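Local coordinates for protein glyoxylate reductase (Paecilomyces sp. J18, PDB 3WNV) that probably catalyses the NAD(P)H-dependent reduction of glyoxylate to glycolate, as a fungal member of the D-isomer-specific 2-hydroxyacid dehydrogenase family, at residues 179-184 with 205-210; 157-162 with 168-173. One frame throughout, in Å; residues are numbered along the deposited sequence.

Both contacts belong to the Rossmann-type nucleotide-binding domain, with centres about 9 Å apart. They follow each other in the chain: contact 2 (157-162 with 168-173) is complete before contact 1 (179-184 with 205-210) begins. Strands 156-160 and 179-183 are parallel neighbours in one sheet, joined through helix 164-175, so the two contacts share a beta-alpha-beta unit. The strands are tied by backbone pairing, with Asn-179 O 2.8 Å from Leu-157 N, and Asn-184 OD1 lies 2.7 Å from Met-162 N, probably as a hydrogen bond. Contact 2 packs helix 164-175 on the sheet, while contact 1 packs helix 201-207 on its other face.

Contact 1. Residues 179-184 with 205-210; sequences NIIYHN and LAQSDV
Ser-208 OG gives its hydrogen bond to Leu-204 O, one turn back, and at the same time lies beside Ile-181, its oxygen 4.0 Å from Ile-181 CD1. Because Ser-208 is the first residue to depart from helical backbone angles, this bond ties the first residue beyond helix 201-207 back to its last turn. The hydroxyl therefore has its polar partner within the helical end and meets the strand through van der Waals contact alone. Ile-181 does the reaching: its CG1 branch stands between the backbone N and carbonyl carbon (chi1 60°), and the extended second torsion (chi2 175°) pushes CD1 out as the foremost atom. There CD1 also meets the aliphatic start of Gln-207, 3.7 Å from Gln-207 CB, with the two side chains running at about a right angle. The contact is small, 107 Å² summed over both sides, and rests on this one methyl group; Leu-204 and Thr-156 also pack against Ile-181. Side chains alternate along strand 179-183: Ile-180 is turned to helix 164-175, and Ile-181 to helix 201-207. Helices covering both faces of a parallel sheet in this way are characteristic of the Rossmann fold.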
loop_
_atom_site.group_PDB
_atom_site.type_symbol
_atom_site.label_atom_id
_atom_site.label_comp_id
_atom_site.label_asym_id
_atom_site.label_seq_id
_atom_site.Cartn_x
_atom_site.Cartn_y
_atom_site.Cartn_z
ATOM N N ASN A 179 -13.030 -16.996 -11.330
ATOM C CA ASN A 179 -12.418 -18.084 -10.575
ATOM C C ASN A 179 -11.149 -17.516 -9.964
ATOM O O ASN A 179 -10.469 -16.675 -10.571
ATOM C CB ASN A 179 -12.033 -19.223 -11.506
ATOM C CG ASN A 179 -13.210 -19.791 -12.218
ATOM O OD1 ASN A 179 -13.195 -19.938 -13.439
ATOM N ND2 ASN A 179 -14.259 -20.102 -11.467
ATOM N N ILE A 180 -10.813 -17.959 -8.770
ATOM C CA ILE A 180 -9.713 -17.298 -8.043
ATOM C C ILE A 180 -8.563 -18.266 -7.815
ATOM O O ILE A 180 -8.767 -19.372 -7.304
ATOM C CB ILE A 180 -10.153 -16.763 -6.674
ATOM C CG1 ILE A 180 -11.507 -16.066 -6.777
ATOM C CG2 ILE A 180 -9.060 -15.849 -6.063
ATOM C CD1 ILE A 180 -11.482 -14.782 -7.676
ATOM N N ILE A 181 -7.363 -17.868 -8.215
ATOM C CA ILE A 181 -6.154 -18.623 -7.858
ATOM C C ILE A 181 -5.160 -17.697 -7.167
ATOM O O ILE A 181 -5.213 -16.476 -7.326
ATOM C CB ILE A 181 -5.472 -19.308 -9.069
ATOM C CG1 ILE A 181 -5.050 -18.261 -10.120
ATOM C CG2 ILE A 181 -6.416 -20.333 -9.683
ATOM C CD1 ILE A 181 -4.238 -18.901 -11.308
ATOM N N TYR A 182 -4.229 -18.271 -6.416
ATOM C CA TYR A 182 -3.258 -17.435 -5.722
ATOM C C TYR A 182 -1.963 -18.160 -5.438
ATOM O O TYR A 182 -1.901 -19.394 -5.384
ATOM C CB TYR A 182 -3.834 -16.911 -4.400
ATOM C CG TYR A 182 -3.712 -17.919 -3.261
ATOM C CD1 TYR A 182 -4.607 -18.990 -3.145
ATOM C CD2 TYR A 182 -2.712 -17.795 -2.296
ATOM C CE1 TYR A 182 -4.491 -19.940 -2.096
ATOM C CE2 TYR A 182 -2.610 -18.724 -1.244
ATOM C CZ TYR A 182 -3.503 -19.779 -1.155
ATOM O OH TYR A 182 -3.380 -20.679 -0.099
ATOM N N HIS A 183 -0.925 -17.364 -5.211
ATOM C CA HIS A 183 0.347 -17.901 -4.752
ATOM C C HIS A 183 0.903 -17.047 -3.622
ATOM O O HIS A 183 1.052 -15.825 -3.749
ATOM C CB HIS A 183 1.382 -17.972 -5.873
ATOM C CG HIS A 183 2.717 -18.472 -5.396
ATOM N ND1 HIS A 183 2.927 -19.789 -5.045
ATOM C CD2 HIS A 183 3.875 -17.818 -5.119
ATOM C CE1 HIS A 183 4.177 -19.938 -4.627
ATOM N NE2 HIS A 183 4.766 -18.763 -4.651
ATOM N N ASN A 184 1.182 -17.708 -2.511
ATOM C CA ASN A 184 1.952 -17.118 -1.428
ATOM C C ASN A 184 3.117 -18.066 -1.263
ATOM O O ASN A 184 3.037 -19.205 -1.712
ATOM C CB ASN A 184 1.140 -17.122 -0.129
ATOM C CG ASN A 184 0.069 -16.072 -0.109
ATOM O OD1 ASN A 184 -0.314 -15.517 -1.169
ATOM N ND2 ASN A 184 -0.420 -15.764 1.101
ATOM N N LEU A 205 1.433 -17.341 -13.037
ATOM C CA LEU A 205 1.750 -16.521 -14.195
ATOM C C LEU A 205 1.063 -17.115 -15.420
ATOM O O LEU A 205 0.508 -16.386 -16.235
ATOM C CB LEU A 205 3.264 -16.479 -14.425
ATOM C CG LEU A 205 4.081 -15.718 -13.372
ATOM C CD1 LEU A 205 5.557 -16.044 -13.495
ATOM C CD2 LEU A 205 3.833 -14.189 -13.461
ATOM N N ALA A 206 1.076 -18.439 -15.529
ATOM C CA ALA A 206 0.521 -19.119 -16.704
ATOM C C ALA A 206 -0.987 -19.045 -16.798
ATOM O O ALA A 206 -1.540 -18.946 -17.885
ATOM C CB ALA A 206 0.946 -20.578 -16.716
ATOM N N GLN A 207 -1.671 -19.119 -15.662
ATOM C CA GLN A 207 -3.117 -19.309 -15.667
ATOM C C GLN A 207 -3.990 -18.081 -15.447
ATOM O O GLN A 207 -5.212 -18.141 -15.709
ATOM C CB GLN A 207 -3.492 -20.373 -14.626
ATOM C CG GLN A 207 -2.798 -21.701 -14.828
ATOM C CD GLN A 207 -3.130 -22.681 -13.734
ATOM O OE1 GLN A 207 -4.160 -22.548 -13.056
ATOM N NE2 GLN A 207 -2.263 -23.675 -13.540
ATOM N N SER A 208 -3.416 -16.978 -14.960
ATOM C CA SER A 208 -4.202 -15.791 -14.693
ATOM C C SER A 208 -4.663 -15.050 -15.961
ATOM O O SER A 208 -3.829 -14.678 -16.824
ATOM C CB SER A 208 -3.362 -14.790 -13.872
ATOM O OG SER A 208 -2.893 -15.414 -12.719
ATOM N N ASP A 209 -5.970 -14.799 -16.076
ATOM C CA ASP A 209 -6.431 -13.831 -17.082
ATOM C C ASP A 209 -6.228 -12.385 -16.635
ATOM O O ASP A 209 -5.901 -11.479 -17.439
ATOM C CB ASP A 209 -7.892 -14.095 -17.415
ATOM C CG ASP A 209 -8.071 -15.464 -18.006
ATOM O OD1 ASP A 209 -7.474 -15.708 -19.078
ATOM O OD2 ASP A 209 -8.724 -16.332 -17.373
ATOM N N VAL A 210 -6.455 -12.170 -15.346
ATOM C CA VAL A 210 -6.178 -10.907 -14.678
ATOM C C VAL A 210 -5.186 -11.253 -13.574
ATOM O O VAL A 210 -5.434 -12.169 -12.756
ATOM C CB VAL A 210 -7.459 -10.273 -14.059
ATOM C CG1 VAL A 210 -7.100 -9.061 -13.179
ATOM C CG2 VAL A 210 -8.428 -9.814 -15.169
#

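Contact 2. Residues 157-162 with 168-173; sequences LGILGM and EVARRA
Val-169 and Leu-157 open the contact, Val-169 CG1 lying 3.7 Å from Leu-157 CD2, with the two side chains crossing at about a right angle. Leu-157 reaches the helix because its CG is anti to the backbone N (chi1 176°), which carries CD2 away from the strand. One residue on, Ala-170 offers a bare methyl to two longer chains: its CB is 4.1 Å from Ile-159 CD1 and, more loosely, 4.5 Å from Met-162 CE, whose bent chain brings the methyl end back toward the helix. The axes of strand 157-160 and helix 168-173 approach to 10.1 Å and run antiparallel, at 177°, as expected of the first strand and helix of a Rossmann beta-alpha-beta unit. Between them Gly-161 adopts backbone angles that suit glycine alone; it fits the first glycine of a GxGxxG pattern, consistent with a turn that receives a dinucleotide. Arg-171 and Arg-172 take no part in the packing on the strand; both converge on Glu-168. From Arg-171, NE meets Glu-168 OE1 at 3.1 Å, almost straight (171°), arriving from above the carboxylate plane. From Arg-172, NH1 lies 2.9 Å from the same Glu-168 OE1, on its anti lone pair, so two guanidinium groups grip one oxygen in a salt-bridge network. That NH1 of Arg-172 is also 3.0 Å from Glu-168 O, a carbonyl that takes the helical bond of Arg-172 N from the opposite face. Asp-194 and Asp-117 supply further salt bridges to Arg-171 and Arg-172, respectively. Ala-173 returns to the sheet side, its CB 3.6 Å from Leu-157 CD2, and Ile-180 of the adjoining strand packs against that same alanine.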
loop_
_atom_site.group_PDB
_atom_site.type_symbol
_atom_site.label_atom_id
_atom_site.label_comp_id
_atom_site.label_asym_id
_atom_site.label_seq_id
_atom_site.Cartn_x
_atom_site.Cartn_y
_atom_site.Cartn_z
ATOM N N LEU A 157 -8.940 -14.799 -11.973
ATOM C CA LEU A 157 -8.193 -13.807 -11.216
ATOM C C LEU A 157 -7.060 -14.501 -10.457
ATOM O O LEU A 157 -7.292 -15.405 -9.633
ATOM C CB LEU A 157 -9.103 -13.051 -10.220
ATOM C CG LEU A 157 -8.297 -12.074 -9.343
ATOM C CD1 LEU A 157 -7.657 -10.987 -10.236
ATOM C CD2 LEU A 157 -9.188 -11.383 -8.298
ATOM N N GLY A 158 -5.828 -14.099 -10.755
ATOM C CA GLY A 158 -4.666 -14.591 -10.013
ATOM C C GLY A 158 -4.157 -13.522 -9.055
ATOM O O GLY A 158 -4.049 -12.335 -9.399
ATOM N N ILE A 159 -3.892 -13.928 -7.822
ATOM C CA ILE A 159 -3.487 -12.993 -6.765
ATOM C C ILE A 159 -2.114 -13.450 -6.234
ATOM O O ILE A 159 -1.962 -14.537 -5.663
ATOM C CB ILE A 159 -4.537 -12.928 -5.612
ATOM C CG1 ILE A 159 -5.895 -12.427 -6.122
ATOM C CG2 ILE A 159 -4.037 -12.061 -4.418
ATOM C CD1 ILE A 159 -7.009 -12.467 -5.064
ATOM N N LEU A 160 -1.104 -12.627 -6.452
ATOM C CA LEU A 160 0.192 -12.901 -5.808
ATOM C C LEU A 160 0.244 -12.171 -4.466
ATOM O O LEU A 160 0.405 -10.976 -4.443
ATOM C CB LEU A 160 1.321 -12.409 -6.715
ATOM C CG LEU A 160 2.751 -12.569 -6.177
ATOM C CD1 LEU A 160 3.057 -14.046 -6.020
ATOM C CD2 LEU A 160 3.688 -11.897 -7.155
ATOM N N GLY A 161 0.129 -12.910 -3.356
ATOM C CA GLY A 161 0.097 -12.318 -2.036
ATOM C C GLY A 161 -1.348 -12.193 -1.625
ATOM O O GLY A 161 -1.951 -11.137 -1.710
ATOM N N MET A 162 -1.907 -13.324 -1.222
ATOM C CA MET A 162 -3.261 -13.405 -0.740
ATOM C C MET A 162 -3.196 -13.124 0.760
ATOM O O MET A 162 -2.607 -13.879 1.543
ATOM C CB MET A 162 -3.807 -14.811 -1.030
ATOM C CG MET A 162 -5.079 -15.167 -0.309
ATOM S SD MET A 162 -6.435 -14.211 -1.002
ATOM C CE MET A 162 -6.693 -15.089 -2.533
ATOM N N GLU A 168 -10.438 -9.663 0.173
ATOM C CA GLU A 168 -11.525 -8.741 -0.161
ATOM C C GLU A 168 -11.607 -8.541 -1.678
ATOM O O GLU A 168 -12.717 -8.408 -2.228
ATOM C CB GLU A 168 -11.337 -7.395 0.531
ATOM C CG GLU A 168 -11.487 -7.456 2.017
ATOM C CD GLU A 168 -12.896 -7.817 2.497
ATOM O OE1 GLU A 168 -13.885 -7.739 1.727
ATOM O OE2 GLU A 168 -13.021 -8.167 3.686
ATOM N N VAL A 169 -10.468 -8.500 -2.360
ATOM C CA VAL A 169 -10.525 -8.493 -3.845
ATOM C C VAL A 169 -11.198 -9.761 -4.371
ATOM O O VAL A 169 -12.090 -9.694 -5.240
ATOM C CB VAL A 169 -9.163 -8.297 -4.488
ATOM C CG1 VAL A 169 -9.264 -8.409 -6.020
ATOM C CG2 VAL A 169 -8.594 -6.949 -4.129
ATOM N N ALA A 170 -10.817 -10.911 -3.812
ATOM C CA ALA A 170 -11.379 -12.197 -4.248
ATOM C C ALA A 170 -12.887 -12.266 -4.031
ATOM O O ALA A 170 -13.611 -12.780 -4.885
ATOM C CB ALA A 170 -10.689 -13.358 -3.541
ATOM N N ARG A 171 -13.352 -11.773 -2.879
ATOM C CA ARG A 171 -14.768 -11.758 -2.553
ATOM C C ARG A 171 -15.528 -10.948 -3.608
ATOM O O ARG A 171 -16.569 -11.373 -4.121
ATOM C CB ARG A 171 -14.977 -11.147 -1.161
ATOM C CG ARG A 171 -16.447 -11.131 -0.671
ATOM C CD ARG A 171 -16.584 -10.463 0.727
ATOM N NE ARG A 171 -15.341 -10.515 1.515
ATOM C CZ ARG A 171 -14.779 -11.623 2.018
ATOM N NH1 ARG A 171 -15.329 -12.816 1.815
ATOM N NH2 ARG A 171 -13.647 -11.541 2.714
ATOM N N ARG A 172 -15.000 -9.791 -3.967
ATOM C CA ARG A 172 -15.660 -8.991 -5.002
ATOM C C ARG A 172 -15.604 -9.687 -6.344
ATOM O O ARG A 172 -16.634 -9.813 -7.028
ATOM C CB ARG A 172 -15.000 -7.623 -5.093
ATOM C CG ARG A 172 -15.341 -6.691 -3.912
ATOM C CD ARG A 172 -14.203 -5.703 -3.650
ATOM N NE ARG A 172 -14.547 -4.783 -2.548
ATOM C CZ ARG A 172 -14.592 -5.112 -1.251
ATOM N NH1 ARG A 172 -14.309 -6.357 -0.814
ATOM N NH2 ARG A 172 -14.944 -4.176 -0.379
ATOM N N ALA A 173 -14.403 -10.124 -6.729
ATOM C CA ALA A 173 -14.209 -10.741 -8.042
ATOM C C ALA A 173 -15.070 -11.981 -8.259
ATOM O O ALA A 173 -15.514 -12.226 -9.373
ATOM C CB ALA A 173 -12.747 -11.088 -8.253
#